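Local coordinates for protein dioxygenase (Pseudomonas brassicacearum, PDB 5V2D) that probably cleaves the central double bond of lignin-derived stilbenes with dioxygen, using an iron ion held by four histidines, at residues A[223-235]-A[280-293]. Numbering follows the deposited sequence.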
loop_
_atom_site.group_PDB
_atom_site.type_symbol
_atom_site.label_atom_id
_atom_site.label_comp_id
_atom_site.label_asym_id
_atom_site.label_seq_id
_atom_site.Cartn_x
_atom_site.Cartn_y
_atom_site.Cartn_z
ATOM N N LYS A 223 6.730 -2.684 22.993
ATOM C CA LYS A 223 6.920 -3.947 23.669
ATOM C C LYS A 223 6.153 -5.029 22.937
ATOM O O LYS A 223 4.968 -4.846 22.610
ATOM C CB LYS A 223 6.538 -3.769 25.157
ATOM C CG LYS A 223 6.045 -5.008 25.815
ATOM C CD LYS A 223 7.113 -6.038 26.071
ATOM C CE LYS A 223 6.607 -6.761 27.370
ATOM N NZ LYS A 223 7.297 -8.019 27.687
ATOM N N LEU A 224 6.793 -6.170 22.671
ATOM C CA LEU A 224 6.104 -7.296 22.035
ATOM C C LEU A 224 5.185 -7.968 23.013
ATOM O O LEU A 224 5.661 -8.528 23.987
ATOM C CB LEU A 224 7.038 -8.270 21.405
ATOM C CG LEU A 224 6.463 -9.419 20.622
ATOM C CD1 LEU A 224 5.621 -8.948 19.446
ATOM C CD2 LEU A 224 7.582 -10.316 20.100
ATOM N N LEU A 225 3.861 -7.890 22.780
ATOM C CA LEU A 225 2.891 -8.452 23.708
ATOM C C LEU A 225 2.497 -9.857 23.402
ATOM O O LEU A 225 2.143 -10.601 24.323
ATOM C CB LEU A 225 1.645 -7.609 23.743
ATOM C CG LEU A 225 1.850 -6.121 24.088
ATOM C CD1 LEU A 225 0.592 -5.313 23.848
ATOM C CD2 LEU A 225 2.267 -5.967 25.549
ATOM N N HIS A 226 2.551 -10.283 22.135
ATOM C CA HIS A 226 2.081 -11.588 21.768
ATOM C C HIS A 226 2.601 -11.868 20.343
ATOM O O HIS A 226 2.693 -10.958 19.513
ATOM C CB HIS A 226 0.533 -11.635 21.772
ATOM C CG HIS A 226 -0.016 -13.036 21.679
ATOM N ND1 HIS A 226 0.417 -14.096 22.463
ATOM C CD2 HIS A 226 -0.913 -13.550 20.824
ATOM C CE1 HIS A 226 -0.195 -15.200 22.088
ATOM N NE2 HIS A 226 -1.072 -14.879 21.149
ATOM N N GLU A 227 2.900 -13.105 20.066
ATOM C CA GLU A 227 3.230 -13.564 18.752
ATOM C C GLU A 227 2.633 -14.935 18.529
ATOM O O GLU A 227 2.388 -15.675 19.484
ATOM C CB GLU A 227 4.727 -13.559 18.547
ATOM C CG GLU A 227 5.537 -14.478 19.454
ATOM C CD GLU A 227 7.034 -14.284 19.240
ATOM O OE1 GLU A 227 7.709 -14.319 20.243
ATOM O OE2 GLU A 227 7.513 -14.036 18.113
ATOM N N ILE A 228 2.254 -15.254 17.300
ATOM C CA ILE A 228 1.679 -16.545 16.968
ATOM C C ILE A 228 2.357 -16.996 15.701
ATOM O O ILE A 228 2.121 -16.405 14.609
ATOM C CB ILE A 228 0.153 -16.469 16.706
ATOM C CG1 ILE A 228 -0.602 -15.712 17.790
ATOM C CG2 ILE A 228 -0.426 -17.875 16.476
ATOM C CD1 ILE A 228 -2.082 -15.568 17.488
ATOM N N TRP A 229 3.212 -18.012 15.823
ATOM C CA TRP A 229 3.898 -18.604 14.666
ATOM C C TRP A 229 3.117 -19.814 14.208
ATOM O O TRP A 229 2.740 -20.628 15.030
ATOM C CB TRP A 229 5.298 -19.084 15.057
ATOM C CG TRP A 229 6.226 -17.936 15.351
ATOM C CD1 TRP A 229 6.236 -17.165 16.474
ATOM C CD2 TRP A 229 7.286 -17.441 14.506
ATOM N NE1 TRP A 229 7.208 -16.218 16.385
ATOM C CE2 TRP A 229 7.911 -16.389 15.210
ATOM C CE3 TRP A 229 7.777 -17.815 13.260
ATOM C CZ2 TRP A 229 8.967 -15.652 14.685
ATOM C CZ3 TRP A 229 8.852 -17.109 12.745
ATOM C CH2 TRP A 229 9.442 -16.028 13.454
ATOM N N PHE A 230 2.882 -19.948 12.913
ATOM C CA PHE A 230 2.249 -21.145 12.387
ATOM C C PHE A 230 2.681 -21.321 10.950
ATOM O O PHE A 230 3.573 -20.588 10.498
ATOM C CB PHE A 230 0.732 -21.053 12.545
ATOM C CG PHE A 230 0.049 -19.902 11.804
ATOM C CD1 PHE A 230 -0.697 -20.159 10.670
ATOM C CD2 PHE A 230 0.083 -18.604 12.319
ATOM C CE1 PHE A 230 -1.403 -19.135 10.010
ATOM C CE2 PHE A 230 -0.547 -17.560 11.652
ATOM C CZ PHE A 230 -1.316 -17.838 10.491
ATOM N N GLN A 231 2.116 -22.296 10.238
ATOM C CA GLN A 231 2.533 -22.547 8.890
ATOM C C GLN A 231 1.365 -22.640 7.948
ATOM O O GLN A 231 0.312 -23.230 8.244
ATOM C CB GLN A 231 3.334 -23.842 8.830
ATOM C CG GLN A 231 4.613 -23.760 9.649
ATOM C CD GLN A 231 5.652 -24.625 9.075
ATOM O OE1 GLN A 231 5.359 -25.622 8.402
ATOM N NE2 GLN A 231 6.883 -24.265 9.302
ATOM N N ALA A 232 1.543 -22.064 6.776
ATOM C CA ALA A 232 0.604 -22.218 5.694
ATOM C C ALA A 232 0.919 -23.525 4.976
ATOM O O ALA A 232 2.030 -24.051 5.109
ATOM C CB ALA A 232 0.776 -21.071 4.712
ATOM N N PRO A 233 -0.014 -23.998 4.136
ATOM C CA PRO A 233 0.229 -25.224 3.369
ATOM C C PRO A 233 1.190 -24.994 2.214
ATOM O O PRO A 233 1.671 -25.953 1.664
ATOM C CB PRO A 233 -1.168 -25.640 2.899
ATOM C CG PRO A 233 -1.965 -24.357 2.880
ATOM C CD PRO A 233 -1.431 -23.561 4.049
ATOM N N TYR A 234 1.523 -23.752 1.870
ATOM C CA TYR A 234 2.508 -23.456 0.859
ATOM C C TYR A 234 2.871 -21.961 1.062
ATOM O O TYR A 234 2.142 -21.246 1.753
ATOM C CB TYR A 234 1.946 -23.685 -0.547
ATOM C CG TYR A 234 0.567 -23.074 -0.777
ATOM C CD1 TYR A 234 -0.582 -23.859 -0.669
ATOM C CD2 TYR A 234 0.411 -21.766 -1.134
ATOM C CE1 TYR A 234 -1.855 -23.327 -0.850
ATOM C CE2 TYR A 234 -0.876 -21.212 -1.337
ATOM C CZ TYR A 234 -2.014 -21.985 -1.214
ATOM O OH TYR A 234 -3.289 -21.442 -1.409
ATOM N N ALA A 235 3.970 -21.520 0.490
ATOM C CA ALA A 235 4.402 -20.119 0.556
ATOM C C ALA A 235 3.659 -19.303 -0.480
ATOM O O ALA A 235 3.760 -19.538 -1.688
ATOM C CB ALA A 235 5.908 -19.982 0.362
ATOM N N ALA A 280 -6.405 -17.765 6.563
ATOM C CA ALA A 280 -6.187 -18.271 7.910
ATOM C C ALA A 280 -6.833 -17.326 8.916
ATOM O O ALA A 280 -6.618 -16.132 8.874
ATOM C CB ALA A 280 -4.714 -18.361 8.185
ATOM N N VAL A 281 -7.638 -17.847 9.829
ATOM C CA VAL A 281 -8.338 -17.040 10.810
ATOM C C VAL A 281 -7.949 -17.575 12.164
ATOM O O VAL A 281 -7.997 -18.783 12.390
ATOM C CB VAL A 281 -9.858 -17.177 10.650
ATOM C CG1 VAL A 281 -10.564 -16.396 11.724
ATOM C CG2 VAL A 281 -10.348 -16.805 9.277
ATOM N N VAL A 282 -7.415 -16.717 13.007
ATOM C CA VAL A 282 -6.925 -17.137 14.275
ATOM C C VAL A 282 -7.288 -16.150 15.367
ATOM O O VAL A 282 -7.286 -14.946 15.120
ATOM C CB VAL A 282 -5.400 -17.358 14.194
ATOM C CG1 VAL A 282 -4.607 -16.097 13.903
ATOM C CG2 VAL A 282 -4.917 -17.997 15.472
ATOM N N PRO A 283 -7.566 -16.634 16.574
ATOM C CA PRO A 283 -7.786 -15.648 17.646
ATOM C C PRO A 283 -6.584 -14.800 17.901
ATOM O O PRO A 283 -5.432 -15.280 17.885
ATOM C CB PRO A 283 -8.133 -16.496 18.934
ATOM C CG PRO A 283 -8.562 -17.815 18.390
ATOM C CD PRO A 283 -7.883 -17.999 17.032
ATOM N N ARG A 284 -6.865 -13.531 18.167
ATOM C CA ARG A 284 -5.865 -12.541 18.324
ATOM C C ARG A 284 -4.932 -12.803 19.499
ATOM O O ARG A 284 -3.744 -12.461 19.479
ATOM C CB ARG A 284 -6.582 -11.235 18.495
ATOM C CG ARG A 284 -5.688 -10.053 18.289
ATOM C CD ARG A 284 -6.520 -8.794 17.991
ATOM N NE ARG A 284 -5.836 -7.666 18.639
ATOM C CZ ARG A 284 -6.306 -6.458 18.751
ATOM N NH1 ARG A 284 -5.593 -5.560 19.397
ATOM N NH2 ARG A 284 -7.506 -6.137 18.255
ATOM N N ASN A 285 -5.453 -13.464 20.521
ATOM C CA ASN A 285 -4.645 -13.846 21.687
ATOM C C ASN A 285 -4.424 -15.362 21.732
ATOM O O ASN A 285 -4.105 -15.912 22.796
ATOM C CB ASN A 285 -5.374 -13.356 22.983
ATOM C CG ASN A 285 -6.718 -14.064 23.220
ATOM O OD1 ASN A 285 -7.286 -14.769 22.347
ATOM N ND2 ASN A 285 -7.205 -13.905 24.432
ATOM N N GLY A 286 -4.496 -15.993 20.585
ATOM C CA GLY A 286 -4.481 -17.447 20.494
ATOM C C GLY A 286 -3.100 -18.021 20.210
ATOM O O GLY A 286 -2.042 -17.366 20.414
ATOM N N ARG A 287 -3.133 -19.276 19.756
ATOM C CA ARG A 287 -1.927 -20.070 19.506
ATOM C C ARG A 287 -2.117 -20.781 18.164
ATOM O O ARG A 287 -3.247 -20.824 17.585
ATOM C CB ARG A 287 -1.773 -21.165 20.601
ATOM C CG ARG A 287 -2.169 -20.749 21.974
ATOM C CD ARG A 287 -3.001 -21.824 22.662
ATOM N NE ARG A 287 -2.055 -22.693 23.282
ATOM C CZ ARG A 287 -2.386 -23.698 24.104
ATOM N NH1 ARG A 287 -3.677 -23.955 24.350
ATOM N NH2 ARG A 287 -1.404 -24.413 24.675
ATOM N N ALA A 288 -1.027 -21.370 17.690
ATOM C CA ALA A 288 -1.016 -22.054 16.399
ATOM C C ALA A 288 -2.116 -23.052 16.205
ATOM O O ALA A 288 -2.747 -23.131 15.152
ATOM C CB ALA A 288 0.328 -22.684 16.131
ATOM N N GLN A 289 -2.419 -23.813 17.245
ATOM C CA GLN A 289 -3.429 -24.844 17.094
ATOM C C GLN A 289 -4.860 -24.289 16.889
ATOM O O GLN A 289 -5.772 -25.016 16.509
ATOM C CB GLN A 289 -3.332 -25.804 18.302
ATOM C CG GLN A 289 -3.872 -25.216 19.586
ATOM C CD GLN A 289 -3.212 -25.733 20.888
ATOM O OE1 GLN A 289 -3.867 -26.418 21.716
ATOM N NE2 GLN A 289 -1.909 -25.500 21.007
ATOM N N ASP A 290 -5.085 -23.009 17.155
ATOM C CA ASP A 290 -6.400 -22.406 17.011
ATOM C C ASP A 290 -6.661 -21.926 15.566
ATOM O O ASP A 290 -7.798 -21.510 15.255
ATOM C CB ASP A 290 -6.526 -21.202 17.943
ATOM C CG ASP A 290 -6.258 -21.538 19.472
ATOM O OD1 ASP A 290 -6.734 -22.581 19.889
ATOM O OD2 ASP A 290 -5.544 -20.817 20.262
ATOM N N VAL A 291 -5.653 -21.987 14.690
ATOM C CA VAL A 291 -5.832 -21.474 13.355
ATOM C C VAL A 291 -6.880 -22.261 12.618
ATOM O O VAL A 291 -6.860 -23.452 12.693
ATOM C CB VAL A 291 -4.523 -21.533 12.542
ATOM C CG1 VAL A 291 -4.789 -21.170 11.067
ATOM C CG2 VAL A 291 -3.506 -20.596 13.147
ATOM N N ARG A 292 -7.800 -21.607 11.927
ATOM C CA ARG A 292 -8.750 -22.285 11.036
ATOM C C ARG A 292 -8.582 -21.778 9.626
ATOM O O ARG A 292 -8.390 -20.558 9.421
ATOM C CB ARG A 292 -10.183 -21.990 11.443
ATOM C CG ARG A 292 -10.625 -22.790 12.690
ATOM C CD ARG A 292 -11.056 -24.215 12.259
ATOM N NE ARG A 292 -12.203 -24.005 11.387
ATOM C CZ ARG A 292 -13.387 -23.635 11.847
ATOM N NH1 ARG A 292 -13.619 -23.462 13.171
ATOM N NH2 ARG A 292 -14.316 -23.408 10.960
ATOM N N TRP A 293 -8.727 -22.666 8.642
ATOM C CA TRP A 293 -8.540 -22.319 7.224
ATOM C C TRP A 293 -9.846 -22.270 6.461
ATOM O O TRP A 293 -10.740 -23.137 6.662
ATOM C CB TRP A 293 -7.600 -23.327 6.600
ATOM C CG TRP A 293 -6.177 -23.145 7.149
ATOM C CD1 TRP A 293 -5.623 -23.809 8.219
ATOM C CD2 TRP A 293 -5.182 -22.252 6.675
ATOM N NE1 TRP A 293 -4.366 -23.373 8.426
ATOM C CE2 TRP A 293 -4.050 -22.427 7.494
ATOM C CE3 TRP A 293 -5.127 -21.321 5.625
ATOM C CZ2 TRP A 293 -2.850 -21.714 7.300
ATOM C CZ3 TRP A 293 -3.901 -20.603 5.433
ATOM C CH2 TRP A 293 -2.817 -20.813 6.271
#
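A chi1 of -168° turns the H226 ring away from its own backbone N and out to the turn at G286, while F230, whose CG sits between its own N and carbonyl carbon (chi1 62°), presents one ring face to V291, the two side chains crossing at about a right angle. H226 NE2 donates to G286 O over 2.8 Å; the acceptor lies in the imidazole plane and is met on a lone pair, though the N-H...O angle of 141° leaves the bond bent. Histidine suits this place, being long enough to bridge the gap and carrying a ring N-H at its far end. Replacing it with alanine removes that N-H, which would probably leave G286 O without this donor and the turn less firmly tied to the strand. Alongside, I228 lays CD1 against the carbonyl oxygens of P283 and G286, which begin and end the type I turn, 3.4 Å from P283 O, while its other branch, CG2, meets A288 N. Two neighbouring blades of the seven-bladed beta-propeller of the carotenoid cleavage oxygenase family meet here: 224-231 is the outermost strand of one four-stranded antiparallel sheet, and 276-283 and 292-298 belong to the next. R284, in the turn, forms salt bridges to E217 and D192 of the first blade. Further along, V291 CG2 rests over the F230 face, 3.9 Å from its centroid, a CH-pi contact. At that ring's edge F230 CE1 comes within 4.0 Å of W293 CZ2. The broad indole of W293 is sandwiched, with P233 CD over one face, 4.1 Å from the six-membered ring's centroid, and A280 CB over the other; alanine is small enough to fit between this indole and F230.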